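PDB 3UN6: ABC transporter substrate-binding protein from Staphylococcus aureus subsp. aureus NCTC 8325, which probably serves as the extracytoplasmic ligand-binding component of an ABC-type importer, binding zinc in this crystal, although its physiological substrate is not established. Local coordinates for residues Ser91-Leu96 / Tyr219-Val224; Lys108-Gly113 / Leu223-Glu228. One frame throughout, in Å; residues are numbered along the deposited sequence.

Both contacts use strand 221-225, which lies between strands 89-93 and 108-110 in the five-stranded mixed sheet of one lobe of this periplasmic-binding-protein fold. Contact 1 pairs it antiparallel with strand 89-93 and carries Cys220 and Cys221, which bind zinc together with His46; contact 2 pairs its other edge with strand 108-110. The centres of the two contacts are about 9 Å apart, and Leu223 and Val224 belong to both. They also touch directly: Cys221 O lies 3.0 Å from Gly113 N, a probable hydrogen bond, and Leu112 CD1 packs 3.6 Å from Tyr219 CE1. Contact 1 thus supplies two of the three protein ligands of the zinc, with contact 2 beside it.

Contact 1. Residues Ser91-Leu96 / Tyr219-Val224; sequences STLIEL and YCCVLV. With ZN (zinc ion), chain B.
Leu93 and the adjacent cysteines Cys220 and Cys221 meet around the zinc ion. The Cys220 sulfur lies anti to its backbone N (chi1 -173°), whereas that of Cys221 lies anti to its carbonyl carbon (chi1 -72°), and from these different rotations both sulfurs reach the same zinc ion, Cys220 SG at 2.4 Å and Cys221 SG at 2.3 Å. His46 and a water are further ligands. The Leu93 methyl CD2 approaches this cluster, 3.9 Å from Cys221 SG, and brings an apolar group next to the metal.

Next to the site, strands 89-93 and 221-225 run antiparallel. Thr92 and Val222 form a hydrogen-bonded pair, each N donating to the other's O. Beyond it, Ile94 N donates to Cys220 O at 2.8 Å, nearly along the C=O axis, which ties the first turn of helix 94-102 to the residue just before the strand. Ile94 CG2 also lies 3.3 Å from that same Cys220 O, and the Ile94 side chain slants across Val222, with CD1 3.9 Å from Val222 CG1. On the face of the sheet that bears Thr92 and Val222, Thr92 CG2 meets Val224 CG2 at 3.9 Å, the two side chains crossing at about a right angle. A water donates to Glu95 OE1 and weakly to Cys220 O, while Glu95 OE2 is hydrogen-bonded to Thr148 OG1.

Among the surrounding elements, Trp75 and Met79 of helix 75-83 pack on Thr92, Tyr291 of helix 288-300 touches Ile94, and Leu112 of strand 112-122 lies against Tyr219 and Val222.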
loop_
_atom_site.group_PDB
_atom_site.type_symbol
_atom_site.label_atom_id
_atom_site.label_comp_id
_atom_site.label_asym_id
_atom_site.label_seq_id
_atom_site.Cartn_x
_atom_site.Cartn_y
_atom_site.Cartn_z
ATOM N N SER A 91 -1.271 -8.232 -0.954
ATOM C CA SER A 91 -1.571 -6.829 -0.609
ATOM C C SER A 91 -0.656 -6.066 -1.566
ATOM O O SER A 91 0.554 -6.285 -1.557
ATOM C CB SER A 91 -1.229 -6.507 0.850
ATOM O OG SER A 91 -1.601 -5.180 1.162
ATOM N N THR A 92 -1.215 -5.197 -2.404
ATOM C CA THR A 92 -0.427 -4.552 -3.460
ATOM C C THR A 92 -0.913 -3.165 -3.846
ATOM O O THR A 92 -2.046 -2.776 -3.554
ATOM C CB THR A 92 -0.394 -5.482 -4.741
ATOM O OG1 THR A 92 0.563 -5.003 -5.708
ATOM C CG2 THR A 92 -1.759 -5.567 -5.388
ATOM N N LEU A 93 -0.035 -2.411 -4.492
ATOM C CA LEU A 93 -0.376 -1.076 -4.981
ATOM C C LEU A 93 -1.599 -1.207 -5.917
ATOM O O LEU A 93 -1.618 -2.057 -6.822
ATOM C CB LEU A 93 0.784 -0.477 -5.762
ATOM C CG LEU A 93 2.111 -0.366 -5.006
ATOM C CD1 LEU A 93 3.162 0.139 -5.981
ATOM C CD2 LEU A 93 1.977 0.536 -3.765
ATOM N N ILE A 94 -2.612 -0.367 -5.696
ATOM C CA ILE A 94 -3.846 -0.474 -6.475
ATOM C C ILE A 94 -3.636 -0.151 -7.954
ATOM O O ILE A 94 -4.253 -0.779 -8.811
ATOM C CB ILE A 94 -5.032 0.348 -5.821
ATOM C CG1 ILE A 94 -6.363 -0.008 -6.493
ATOM C CG2 ILE A 94 -4.757 1.863 -5.839
ATOM C CD1 ILE A 94 -7.585 0.791 -5.956
ATOM N N GLU A 95 -2.733 0.795 -8.261
ATOM C CA GLU A 95 -2.503 1.203 -9.647
ATOM C C GLU A 95 -1.778 0.115 -10.393
ATOM O O GLU A 95 -2.059 -0.120 -11.550
ATOM C CB GLU A 95 -1.710 2.529 -9.762
ATOM C CG GLU A 95 -2.435 3.808 -9.208
ATOM C CD GLU A 95 -2.336 3.999 -7.686
ATOM O OE1 GLU A 95 -1.728 3.147 -6.987
ATOM O OE2 GLU A 95 -2.849 5.029 -7.179
ATOM N N LEU A 96 -0.842 -0.540 -9.703
ATOM C CA LEU A 96 -0.027 -1.641 -10.251
ATOM C C LEU A 96 -0.921 -2.820 -10.605
ATOM O O LEU A 96 -0.790 -3.430 -11.678
ATOM C CB LEU A 96 1.035 -2.051 -9.221
ATOM C CG LEU A 96 2.062 -3.107 -9.623
ATOM C CD1 LEU A 96 2.752 -2.764 -10.957
ATOM C CD2 LEU A 96 3.089 -3.300 -8.476
ATOM N N TYR A 219 -6.656 6.044 -1.914
ATOM C CA TYR A 219 -6.412 4.632 -1.783
ATOM C C TYR A 219 -4.975 4.339 -2.234
ATOM O O TYR A 219 -4.446 4.996 -3.152
ATOM C CB TYR A 219 -7.408 3.810 -2.600
ATOM C CG TYR A 219 -8.843 3.837 -2.135
ATOM C CD1 TYR A 219 -9.199 4.272 -0.851
ATOM C CD2 TYR A 219 -9.841 3.299 -2.939
ATOM C CE1 TYR A 219 -10.527 4.243 -0.428
ATOM C CE2 TYR A 219 -11.157 3.244 -2.521
ATOM C CZ TYR A 219 -11.499 3.722 -1.267
ATOM O OH TYR A 219 -12.806 3.668 -0.863
ATOM N N CYS A 220 -4.333 3.383 -1.558
ATOM C CA CYS A 220 -2.983 2.966 -1.914
ATOM C C CYS A 220 -2.913 1.454 -2.169
ATOM O O CYS A 220 -2.863 1.024 -3.297
ATOM C CB CYS A 220 -1.977 3.399 -0.853
ATOM S SG CYS A 220 -0.249 3.084 -1.351
ATOM N N CYS A 221 -2.895 0.650 -1.125
ATOM C CA CYS A 221 -2.824 -0.784 -1.305
ATOM C C CYS A 221 -4.165 -1.476 -1.127
ATOM O O CYS A 221 -4.979 -1.089 -0.290
ATOM C CB CYS A 221 -1.802 -1.403 -0.360
ATOM S SG CYS A 221 -0.056 -1.043 -0.795
ATOM N N VAL A 222 -4.351 -2.549 -1.884
ATOM C CA VAL A 222 -5.574 -3.366 -1.832
ATOM C C VAL A 222 -5.207 -4.848 -1.719
ATOM O O VAL A 222 -4.112 -5.267 -2.117
ATOM C CB VAL A 222 -6.436 -3.216 -3.146
ATOM C CG1 VAL A 222 -7.198 -1.898 -3.154
ATOM C CG2 VAL A 222 -5.564 -3.391 -4.382
ATOM N N LEU A 223 -6.114 -5.627 -1.141
ATOM C CA LEU A 223 -5.988 -7.073 -1.126
ATOM C C LEU A 223 -6.616 -7.549 -2.430
ATOM O O LEU A 223 -7.819 -7.276 -2.697
ATOM C CB LEU A 223 -6.745 -7.688 0.037
ATOM C CG LEU A 223 -6.801 -9.230 0.081
ATOM C CD1 LEU A 223 -5.438 -9.820 0.222
ATOM C CD2 LEU A 223 -7.712 -9.692 1.240
ATOM N N VAL A 224 -5.801 -8.201 -3.258
ATOM C CA VAL A 224 -6.272 -8.792 -4.491
ATOM C C VAL A 224 -6.123 -10.307 -4.399
ATOM O O VAL A 224 -5.206 -10.812 -3.728
ATOM C CB VAL A 224 -5.496 -8.301 -5.699
ATOM C CG1 VAL A 224 -5.595 -6.778 -5.794
ATOM C CG2 VAL A 224 -4.031 -8.735 -5.625
HETATM ZN ZN ZN B . 0.490 1.101 -0.236
HETATM O O HOH W 1 -0.246 2.847 -4.670
HETATM O O HOH W 2 2.850 1.210 -0.590
#

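Contact 2. Residues Lys108-Gly113 / Leu223-Glu228; sequences KAVALG and LVLRGE
Leu223 is met by two consecutive residues, Val110 and Ala111, in a classic beta bulge in the antiparallel pairing of strands 108-110 and 221-225. Val110 N donates to Leu223 O at 2.9 Å in an almost straight bond (174° at the hydrogen), and Leu223 N in turn donates to Ala111 O at 2.7 Å. The register shifts by a residue. Before the bulge, Lys108 and Leu225 form a regular hydrogen-bonded pair through both backbone bonds.

The branches of Val110 divide between two leucines. CG2 comes obliquely against Leu223, 3.7 Å from CD2, while CG1, anti to its carbonyl carbon (chi1 -60°), meets Leu225 CD1 at 4.1 Å, those side chains crossing at about a right angle. The Ala109 and Val224 side chains lie together on the other face.

Farther out, Phe240 of helix 234-250 packs on Leu223 and Leu225, and Tyr244 touches Ala111 and Leu223. At Ala111 the chain bends out of this sheet and continues as strand 112-122 of the second sheet. Further along the chain from Leu225, Arg226 NE makes a salt bridge to Glu228 OE2 at 2.9 Å; the oxygen lies in the guanidinium plane and accepts through its syn lone pair.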
loop_
_atom_site.group_PDB
_atom_site.type_symbol
_atom_site.label_atom_id
_atom_site.label_comp_id
_atom_site.label_asym_id
_atom_site.label_seq_id
_atom_site.Cartn_x
_atom_site.Cartn_y
_atom_site.Cartn_z
ATOM N N LYS A 108 -8.713 -9.878 -8.926
ATOM C CA LYS A 108 -9.816 -9.030 -8.485
ATOM C C LYS A 108 -9.444 -8.454 -7.121
ATOM O O LYS A 108 -8.881 -9.173 -6.272
ATOM C CB LYS A 108 -11.091 -9.838 -8.326
ATOM C CG LYS A 108 -11.793 -10.280 -9.633
ATOM C CD LYS A 108 -12.639 -9.175 -10.233
ATOM C CE LYS A 108 -13.542 -9.693 -11.323
ATOM N NZ LYS A 108 -14.682 -8.735 -11.589
ATOM N N ALA A 109 -9.712 -7.165 -6.930
ATOM C CA ALA A 109 -9.498 -6.487 -5.645
ATOM C C ALA A 109 -10.744 -6.760 -4.820
ATOM O O ALA A 109 -11.876 -6.669 -5.338
ATOM C CB ALA A 109 -9.336 -5.000 -5.819
ATOM N N VAL A 110 -10.539 -7.119 -3.566
ATOM C CA VAL A 110 -11.648 -7.493 -2.677
ATOM C C VAL A 110 -11.791 -6.569 -1.499
ATOM O O VAL A 110 -12.897 -6.428 -0.949
ATOM C CB VAL A 110 -11.522 -8.970 -2.236
ATOM C CG1 VAL A 110 -11.541 -9.867 -3.480
ATOM C CG2 VAL A 110 -10.258 -9.218 -1.391
ATOM N N ALA A 111 -10.707 -5.896 -1.123
ATOM C CA ALA A 111 -10.759 -4.956 -0.001
ATOM C C ALA A 111 -9.527 -4.083 0.059
ATOM O O ALA A 111 -8.492 -4.399 -0.535
ATOM C CB ALA A 111 -10.917 -5.721 1.319
ATOM N N LEU A 112 -9.621 -2.985 0.794
ATOM C CA LEU A 112 -8.440 -2.131 1.006
ATOM C C LEU A 112 -7.514 -2.796 2.033
ATOM O O LEU A 112 -7.959 -3.606 2.837
ATOM C CB LEU A 112 -8.872 -0.776 1.578
ATOM C CG LEU A 112 -9.790 0.104 0.740
ATOM C CD1 LEU A 112 -10.237 1.310 1.580
ATOM C CD2 LEU A 112 -9.076 0.531 -0.578
ATOM N N GLY A 113 -6.233 -2.490 1.991
ATOM C CA GLY A 113 -5.314 -2.966 3.010
ATOM C C GLY A 113 -5.320 -2.017 4.224
ATOM O O GLY A 113 -5.010 -2.417 5.337
ATOM N N LEU A 223 -6.114 -5.627 -1.141
ATOM C CA LEU A 223 -5.988 -7.073 -1.126
ATOM C C LEU A 223 -6.616 -7.549 -2.430
ATOM O O LEU A 223 -7.819 -7.276 -2.697
ATOM C CB LEU A 223 -6.745 -7.688 0.037
ATOM C CG LEU A 223 -6.801 -9.230 0.081
ATOM C CD1 LEU A 223 -5.438 -9.820 0.222
ATOM C CD2 LEU A 223 -7.712 -9.692 1.240
ATOM N N VAL A 224 -5.801 -8.201 -3.258
ATOM C CA VAL A 224 -6.272 -8.792 -4.491
ATOM C C VAL A 224 -6.123 -10.307 -4.399
ATOM O O VAL A 224 -5.206 -10.812 -3.728
ATOM C CB VAL A 224 -5.496 -8.301 -5.699
ATOM C CG1 VAL A 224 -5.595 -6.778 -5.794
ATOM C CG2 VAL A 224 -4.031 -8.735 -5.625
ATOM N N LEU A 225 -7.034 -11.025 -5.056
ATOM C CA LEU A 225 -6.991 -12.469 -5.100
ATOM C C LEU A 225 -7.040 -12.891 -6.517
ATOM O O LEU A 225 -7.702 -12.237 -7.338
ATOM C CB LEU A 225 -8.208 -13.075 -4.389
ATOM C CG LEU A 225 -8.319 -12.758 -2.898
ATOM C CD1 LEU A 225 -9.638 -13.263 -2.322
ATOM C CD2 LEU A 225 -7.138 -13.330 -2.134
ATOM N N ARG A 226 -6.338 -13.983 -6.824
ATOM C CA ARG A 226 -6.395 -14.546 -8.154
ATOM C C ARG A 226 -7.816 -15.059 -8.389
ATOM O O ARG A 226 -8.461 -15.567 -7.478
ATOM C CB ARG A 226 -5.340 -15.656 -8.346
ATOM C CG ARG A 226 -3.906 -15.141 -8.537
ATOM C CD ARG A 226 -2.892 -16.279 -8.748
ATOM N NE ARG A 226 -3.210 -17.135 -9.899
ATOM C CZ ARG A 226 -2.823 -16.914 -11.157
ATOM N NH1 ARG A 226 -2.095 -15.856 -11.482
ATOM N NH2 ARG A 226 -3.169 -17.769 -12.102
ATOM N N GLY A 227 -8.289 -14.920 -9.625
ATOM C CA GLY A 227 -9.650 -15.293 -10.012
ATOM C C GLY A 227 -10.105 -16.700 -9.693
ATOM O O GLY A 227 -11.276 -16.907 -9.385
ATOM N N GLU A 228 -9.203 -17.676 -9.758
ATOM C CA GLU A 228 -9.598 -19.047 -9.474
ATOM C C GLU A 228 -10.049 -19.252 -8.022
ATOM O O GLU A 228 -10.963 -20.043 -7.764
ATOM C CB GLU A 228 -8.531 -20.076 -9.873
ATOM C CG GLU A 228 -7.239 -20.103 -9.083
ATOM C CD GLU A 228 -6.200 -19.093 -9.544
ATOM O OE1 GLU A 228 -6.493 -18.219 -10.406
ATOM O OE2 GLU A 228 -5.062 -19.193 -9.035
#